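Local coordinates for serine acetyltransferase 1, putative (Entamoeba histolytica, PDB 7BW9), which probably catalyses O-acetylation of serine, a step of cysteine biosynthesis, and is seen here with cysteine bound, at residues F50-R53 and D54-T57; T57-N60 and V61-L65; N74-E77 and A78-Q82. All coordinates share one frame; numbering follows the deposited sequence.

The three contacts follow one another along the chain and are all local, each formed within a few residues. Interaction 1 is the loop of residues 50-57, with a beta turn at its middle, that leads from helix 47-50 into helix 58-79; interaction 2 is the first turns of that helix and shares Thr57 with interaction 1. Their centres lie about 10 Å apart, and Arg64 of interaction 2 reaches back to the carbonyl of Lys55 in interaction 1. Interaction 3 is the far end of helix 58-79, its centre about 24 Å from that of interaction 2 and about 31 Å from that of interaction 1. Together they define how one helix of the helical part preceding the left-handed beta-helix begins and ends.

Interaction 1: F50-R53 and D54-T57; sequences FTRR and DKRT
Arg56 sends CG anti to its carbonyl carbon (chi1 -68°) and then runs extended as far as NE, which lays its guanidinium against Thr51, whose OG1 is turned between the backbone N and the carbonyl carbon. The grip is side-on and uses two nitrogens. Arg56 NH2 donates to Thr51 O at 2.6 Å, nearly straight and in the guanidinium plane, while Arg56 NE reaches Thr51 OG1 at 2.9 Å along a more bent path, with the hydroxyl tilted from that plane. The same hydroxyl is bonded to the carbonyl of Pro47, and Gln28 shares the Thr51 carbonyl, so both atoms held by the arginine have further partners. Arg53 lies over one face of the Arg56 guanidinium, its CG 3.6 Å from Arg56 NH2; the two guanidinium planes are only 17° apart, although their charged atoms are not in contact.

A second pairing is built on Arg52 and Asp54. The carboxylate meets the edge of the Arg52 guanidinium: Arg52 NH2 bonds Asp54 OD2 at 2.7 Å on its syn side, and Arg52 NE adds a weak bond to Asp54 OD1. With the two planes 53° apart, this salt bridge is far from coplanar. Lys55 CG sits over a face of the Arg52 guanidinium and packs on Arg52 CB at 3.7 Å. The backbone itself makes a type I beta turn from Arg52 to Lys55, closed by the bond from Lys55 N to Arg52 O at 2.8 Å.

In this exposed turn three arginines and a lysine lie close together with one aspartate among them. Asp54 probably offsets part of that positive charge, and a long, weak ion pair with Asp48 may temper the charge of Arg56.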
# COMPACT_ATOMS: atom_id res chain seq x y z
N PHE A 50 -13.54 14.75 12.89
CA PHE A 50 -12.10 14.70 13.10
C PHE A 50 -11.55 15.60 14.20
O PHE A 50 -10.35 15.53 14.48
CB PHE A 50 -11.36 15.04 11.79
CG PHE A 50 -11.59 14.04 10.68
CD1 PHE A 50 -10.90 12.83 10.65
CD2 PHE A 50 -12.48 14.31 9.66
CE1 PHE A 50 -11.10 11.92 9.62
CE2 PHE A 50 -12.69 13.40 8.62
CZ PHE A 50 -12.00 12.20 8.60
N THR A 51 -12.36 16.45 14.82
CA THR A 51 -11.82 17.40 15.80
C THR A 51 -12.45 17.19 17.17
O THR A 51 -13.58 16.71 17.29
CB THR A 51 -12.06 18.85 15.39
OG1 THR A 51 -13.47 19.11 15.35
CG2 THR A 51 -11.45 19.14 14.04
N ARG A 52 -11.71 17.62 18.19
CA ARG A 52 -12.24 17.75 19.54
C ARG A 52 -13.40 18.75 19.57
O ARG A 52 -13.33 19.81 18.95
CB ARG A 52 -11.14 18.22 20.49
CG ARG A 52 -10.33 17.11 21.10
CD ARG A 52 -9.16 17.71 21.86
NE ARG A 52 -9.60 18.76 22.78
CZ ARG A 52 -8.78 19.61 23.40
NH1 ARG A 52 -7.47 19.53 23.20
NH2 ARG A 52 -9.27 20.53 24.21
N ARG A 53 -14.46 18.40 20.30
CA ARG A 53 -15.67 19.22 20.28
C ARG A 53 -15.41 20.66 20.71
O ARG A 53 -16.12 21.57 20.26
CB ARG A 53 -16.74 18.57 21.15
CG ARG A 53 -17.11 17.17 20.69
CD ARG A 53 -18.01 16.47 21.69
NE ARG A 53 -19.26 17.19 21.91
CZ ARG A 53 -20.40 16.60 22.27
NH1 ARG A 53 -20.44 15.28 22.45
NH2 ARG A 53 -21.49 17.34 22.45
N ASP A 54 -14.40 20.90 21.54
CA ASP A 54 -14.06 22.26 21.94
C ASP A 54 -13.05 22.94 21.01
O ASP A 54 -12.37 23.88 21.43
CB ASP A 54 -13.53 22.27 23.38
CG ASP A 54 -12.32 21.38 23.55
OD1 ASP A 54 -11.89 20.77 22.55
OD2 ASP A 54 -11.81 21.28 24.69
N LYS A 55 -12.93 22.48 19.77
CA LYS A 55 -12.06 23.10 18.78
C LYS A 55 -12.80 23.30 17.46
O LYS A 55 -12.29 23.01 16.38
CB LYS A 55 -10.79 22.29 18.54
CG LYS A 55 -10.13 21.75 19.79
CD LYS A 55 -9.36 22.84 20.53
CE LYS A 55 -8.03 23.14 19.85
NZ LYS A 55 -7.17 24.04 20.70
N ARG A 56 -14.02 23.82 17.54
CA ARG A 56 -14.84 23.98 16.34
C ARG A 56 -15.39 25.40 16.23
O ARG A 56 -16.52 25.61 15.77
CB ARG A 56 -15.97 22.96 16.32
CG ARG A 56 -15.48 21.54 16.14
CD ARG A 56 -16.58 20.53 16.32
NE ARG A 56 -16.02 19.23 16.67
CZ ARG A 56 -16.76 18.16 16.91
NH1 ARG A 56 -18.09 18.25 16.86
NH2 ARG A 56 -16.18 17.00 17.22
N THR A 57 -14.60 26.39 16.62
CA THR A 57 -14.97 27.79 16.47
C THR A 57 -14.33 28.37 15.21
O THR A 57 -13.41 27.78 14.64
CB THR A 57 -14.54 28.60 17.70
OG1 THR A 57 -13.11 28.79 17.67
CG2 THR A 57 -14.93 27.86 18.97

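Interaction 2: T57-N60 and V61-L65; sequences TFNN and VLERL
Arg64 folds back over Asn60, whose carbonyl oxygen lies 3.6 Å above the centre of the guanidinium plane, where no N-H of that group points at it. The same oxygen accepts the helical bond from Arg64 N at 3.0 Å. A bend at chi3 (-79°) turns the arginine this way and brings its NH1 to 3.6 Å from Asn60 CB. Two residues earlier, on another side of the helix, Phe58 and Leu62 run side by side in the same direction, touching through Phe58 CE1 and Leu62 CD2 at 4.1 Å.

The Asn60 side chain points back to the start of the helix. Its OD1 accepts from Thr57 OG1 at 3.0 Å, with the hydroxyl above the amide plane, and takes a weak bond from Thr57 N at 3.3 Å. Val61 N bonds Thr57 O at 3.0 Å, the first of five successive i to i+4 backbone bonds, which run through to Leu65 N and Val61 O.

Farther out, Arg64 NH1 reaches the carbonyl of Lys55, linking the helix to the preceding turn. Phe58 and Leu62 face helix 2-17, whereas Arg64 also packs on Lys43 and Ile44 of helix 36-45. The arrangement is that of a helix N-terminus: Thr57 occupies the N-cap position, and the asparagine three residues later returns its side chain to the threonine backbone N.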
# COMPACT_ATOMS: atom_id res chain seq x y z
N THR A 57 -14.60 26.39 16.62
CA THR A 57 -14.97 27.79 16.47
C THR A 57 -14.33 28.37 15.21
O THR A 57 -13.41 27.78 14.64
CB THR A 57 -14.54 28.60 17.70
OG1 THR A 57 -13.11 28.79 17.67
CG2 THR A 57 -14.93 27.86 18.97
N PHE A 58 -14.83 29.54 14.79
CA PHE A 58 -14.28 30.20 13.60
C PHE A 58 -12.76 30.26 13.67
O PHE A 58 -12.07 30.04 12.66
CB PHE A 58 -14.86 31.62 13.45
CG PHE A 58 -14.08 32.50 12.50
CD1 PHE A 58 -12.99 33.24 12.94
CD2 PHE A 58 -14.43 32.57 11.16
CE1 PHE A 58 -12.27 34.03 12.06
CE2 PHE A 58 -13.71 33.36 10.28
CZ PHE A 58 -12.64 34.09 10.73
N ASN A 59 -12.23 30.55 14.85
CA ASN A 59 -10.80 30.74 14.99
C ASN A 59 -10.04 29.43 14.85
O ASN A 59 -8.93 29.40 14.32
CB ASN A 59 -10.49 31.39 16.34
CG ASN A 59 -9.50 32.51 16.21
OD1 ASN A 59 -8.32 32.27 15.95
ND2 ASN A 59 -9.98 33.74 16.35
N ASN A 60 -10.62 28.34 15.35
CA ASN A 60 -10.00 27.03 15.14
C ASN A 60 -9.95 26.69 13.66
O ASN A 60 -8.94 26.18 13.17
CB ASN A 60 -10.76 25.96 15.93
CG ASN A 60 -10.63 26.14 17.43
OD1 ASN A 60 -11.63 26.28 18.14
ND2 ASN A 60 -9.40 26.14 17.93
N VAL A 61 -11.02 27.00 12.92
CA VAL A 61 -11.01 26.81 11.47
C VAL A 61 -9.91 27.65 10.83
O VAL A 61 -9.17 27.18 9.95
CB VAL A 61 -12.40 27.16 10.89
CG1 VAL A 61 -12.39 27.13 9.34
CG2 VAL A 61 -13.47 26.24 11.47
N LEU A 62 -9.79 28.90 11.27
CA LEU A 62 -8.78 29.79 10.70
C LEU A 62 -7.38 29.32 11.04
O LEU A 62 -6.47 29.42 10.20
CB LEU A 62 -9.01 31.22 11.20
CG LEU A 62 -7.99 32.28 10.77
CD1 LEU A 62 -8.04 32.52 9.27
CD2 LEU A 62 -8.19 33.58 11.57
N GLU A 63 -7.17 28.81 12.25
CA GLU A 63 -5.86 28.25 12.60
C GLU A 63 -5.51 27.08 11.69
O GLU A 63 -4.40 27.00 11.16
CB GLU A 63 -5.85 27.79 14.06
CG GLU A 63 -5.70 28.90 15.10
CD GLU A 63 -6.05 28.42 16.50
OE1 GLU A 63 -6.04 27.18 16.72
OE2 GLU A 63 -6.33 29.27 17.39
N ARG A 64 -6.44 26.14 11.54
CA ARG A 64 -6.15 24.96 10.73
C ARG A 64 -5.92 25.34 9.28
O ARG A 64 -4.99 24.84 8.64
CB ARG A 64 -7.27 23.94 10.88
CG ARG A 64 -7.42 23.51 12.32
CD ARG A 64 -8.31 22.32 12.50
NE ARG A 64 -9.71 22.70 12.45
CZ ARG A 64 -10.47 22.85 13.52
NH1 ARG A 64 -9.96 22.64 14.73
NH2 ARG A 64 -11.74 23.20 13.40
N LEU A 65 -6.75 26.24 8.75
CA LEU A 65 -6.58 26.68 7.37
C LEU A 65 -5.22 27.33 7.16
O LEU A 65 -4.51 27.03 6.19
CB LEU A 65 -7.71 27.63 6.99
CG LEU A 65 -8.00 27.77 5.49
CD1 LEU A 65 -8.47 26.43 4.91
CD2 LEU A 65 -9.02 28.88 5.24

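Interaction 3: N74-E77 and A78-Q82; sequences NSIE and AYYNQ
Tyr80 N is directed at two carbonyl oxygens as the helix runs out: it bonds Ile76 O at 2.8 Å and makes a weak second bond to Glu77 O at 3.1 Å. The Ile76 carbonyl points almost straight at this nitrogen, but the bond is bent at the hydrogen, with an N-H...O angle of 134°, consistent with the pull of the second acceptor. Ile76 O also lies near the plane of the Tyr80 ring, at its edge, with Tyr80 CD2 3.5 Å away. The Tyr80 ring crosses the isoleucine at a slant, and its CD2 rests 4.0 Å from Ile76 CG2. CG of Tyr80 is anti to the carbonyl carbon (chi1 -61°), which keeps the ring beside its own backbone N and near the isoleucine.

One residue back, Ser75 O meets the edge of the Tyr79 ring, 3.3 Å from Tyr79 CD2, and receives a weak backbone bond from Tyr79 N. This is the C-terminal end of helix 58-79, at the interface between chains: Tyr80 is the first residue to leave helical geometry, and Asn81 then serves as the N-cap of helix 82-94, its OD1 accepting from the backbone N of Leu84. The two helices are thus joined by a very short connection. Glu77 spans it, its extended side chain lying alongside that of Gln82 and bringing CG to 3.7 Å from Gln82 CA.

Both tyrosine hydroxyls are bonded beyond this corner. Tyr80 OH meets the backbone nitrogens of Ile148 and Glu149 at the start of helix 148-162, whereas Tyr79 OH pairs with Glu153 of that helix and with Arg125 of the second subunit. Phe29 of the second subunit packs edge-to-face with the Tyr79 ring.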
# COMPACT_ATOMS: atom_id res chain seq x y z
N ASN A 74 5.22 26.90 1.97
CA ASN A 74 6.64 26.65 2.21
C ASN A 74 7.19 25.53 1.33
O ASN A 74 8.36 25.59 0.93
CB ASN A 74 6.88 26.32 3.69
CG ASN A 74 6.62 27.51 4.59
OD1 ASN A 74 6.53 28.65 4.12
ND2 ASN A 74 6.49 27.26 5.89
N SER A 75 6.39 24.51 1.03
CA SER A 75 6.90 23.44 0.17
C SER A 75 7.02 23.91 -1.27
O SER A 75 7.98 23.54 -1.96
CB SER A 75 6.00 22.21 0.26
OG SER A 75 5.69 21.92 1.61
N ILE A 76 6.07 24.71 -1.75
CA ILE A 76 6.13 25.16 -3.14
C ILE A 76 7.31 26.11 -3.34
O ILE A 76 8.04 26.01 -4.33
CB ILE A 76 4.80 25.80 -3.58
CG1 ILE A 76 3.68 24.75 -3.56
CG2 ILE A 76 4.91 26.39 -4.97
CD1 ILE A 76 2.30 25.33 -3.78
N GLU A 77 7.54 27.02 -2.38
CA GLU A 77 8.71 27.89 -2.41
C GLU A 77 10.00 27.10 -2.55
O GLU A 77 10.88 27.47 -3.33
CB GLU A 77 8.80 28.72 -1.13
CG GLU A 77 7.82 29.85 -1.04
CD GLU A 77 8.19 30.84 0.05
OE1 GLU A 77 9.39 30.93 0.40
OE2 GLU A 77 7.27 31.51 0.56
N ALA A 78 10.13 26.01 -1.79
CA ALA A 78 11.35 25.22 -1.83
C ALA A 78 11.63 24.72 -3.24
O ALA A 78 12.78 24.76 -3.70
CB ALA A 78 11.26 24.05 -0.84
N TYR A 79 10.59 24.28 -3.95
CA TYR A 79 10.79 23.82 -5.32
C TYR A 79 10.90 24.98 -6.31
O TYR A 79 11.52 24.82 -7.37
CB TYR A 79 9.64 22.91 -5.75
CG TYR A 79 9.66 21.50 -5.18
CD1 TYR A 79 10.46 20.51 -5.74
CD2 TYR A 79 8.82 21.14 -4.13
CE1 TYR A 79 10.45 19.21 -5.25
CE2 TYR A 79 8.80 19.85 -3.64
CZ TYR A 79 9.62 18.89 -4.19
OH TYR A 79 9.59 17.61 -3.68
N TYR A 80 10.29 26.13 -6.01
CA TYR A 80 10.16 27.25 -6.94
C TYR A 80 10.50 28.58 -6.28
O TYR A 80 11.67 28.86 -6.01
CB TYR A 80 8.74 27.34 -7.51
CG TYR A 80 8.29 26.13 -8.29
CD1 TYR A 80 8.59 26.00 -9.64
CD2 TYR A 80 7.53 25.14 -7.68
CE1 TYR A 80 8.17 24.88 -10.36
CE2 TYR A 80 7.10 24.02 -8.39
CZ TYR A 80 7.43 23.90 -9.72
OH TYR A 80 6.99 22.79 -10.42
N ASN A 81 9.48 29.39 -6.00
CA ASN A 81 9.68 30.70 -5.40
C ASN A 81 8.37 31.15 -4.75
O ASN A 81 7.32 30.54 -4.93
CB ASN A 81 10.13 31.73 -6.45
CG ASN A 81 9.10 31.94 -7.54
OD1 ASN A 81 8.03 32.51 -7.31
ND2 ASN A 81 9.42 31.47 -8.73
N GLN A 82 8.46 32.26 -4.02
CA GLN A 82 7.31 32.74 -3.26
C GLN A 82 6.18 33.21 -4.16
O GLN A 82 5.00 33.07 -3.80
CB GLN A 82 7.72 33.86 -2.30
CG GLN A 82 6.56 34.34 -1.42
CD GLN A 82 6.95 34.60 0.02
OE1 GLN A 82 8.00 34.14 0.50
NE2 GLN A 82 6.10 35.34 0.74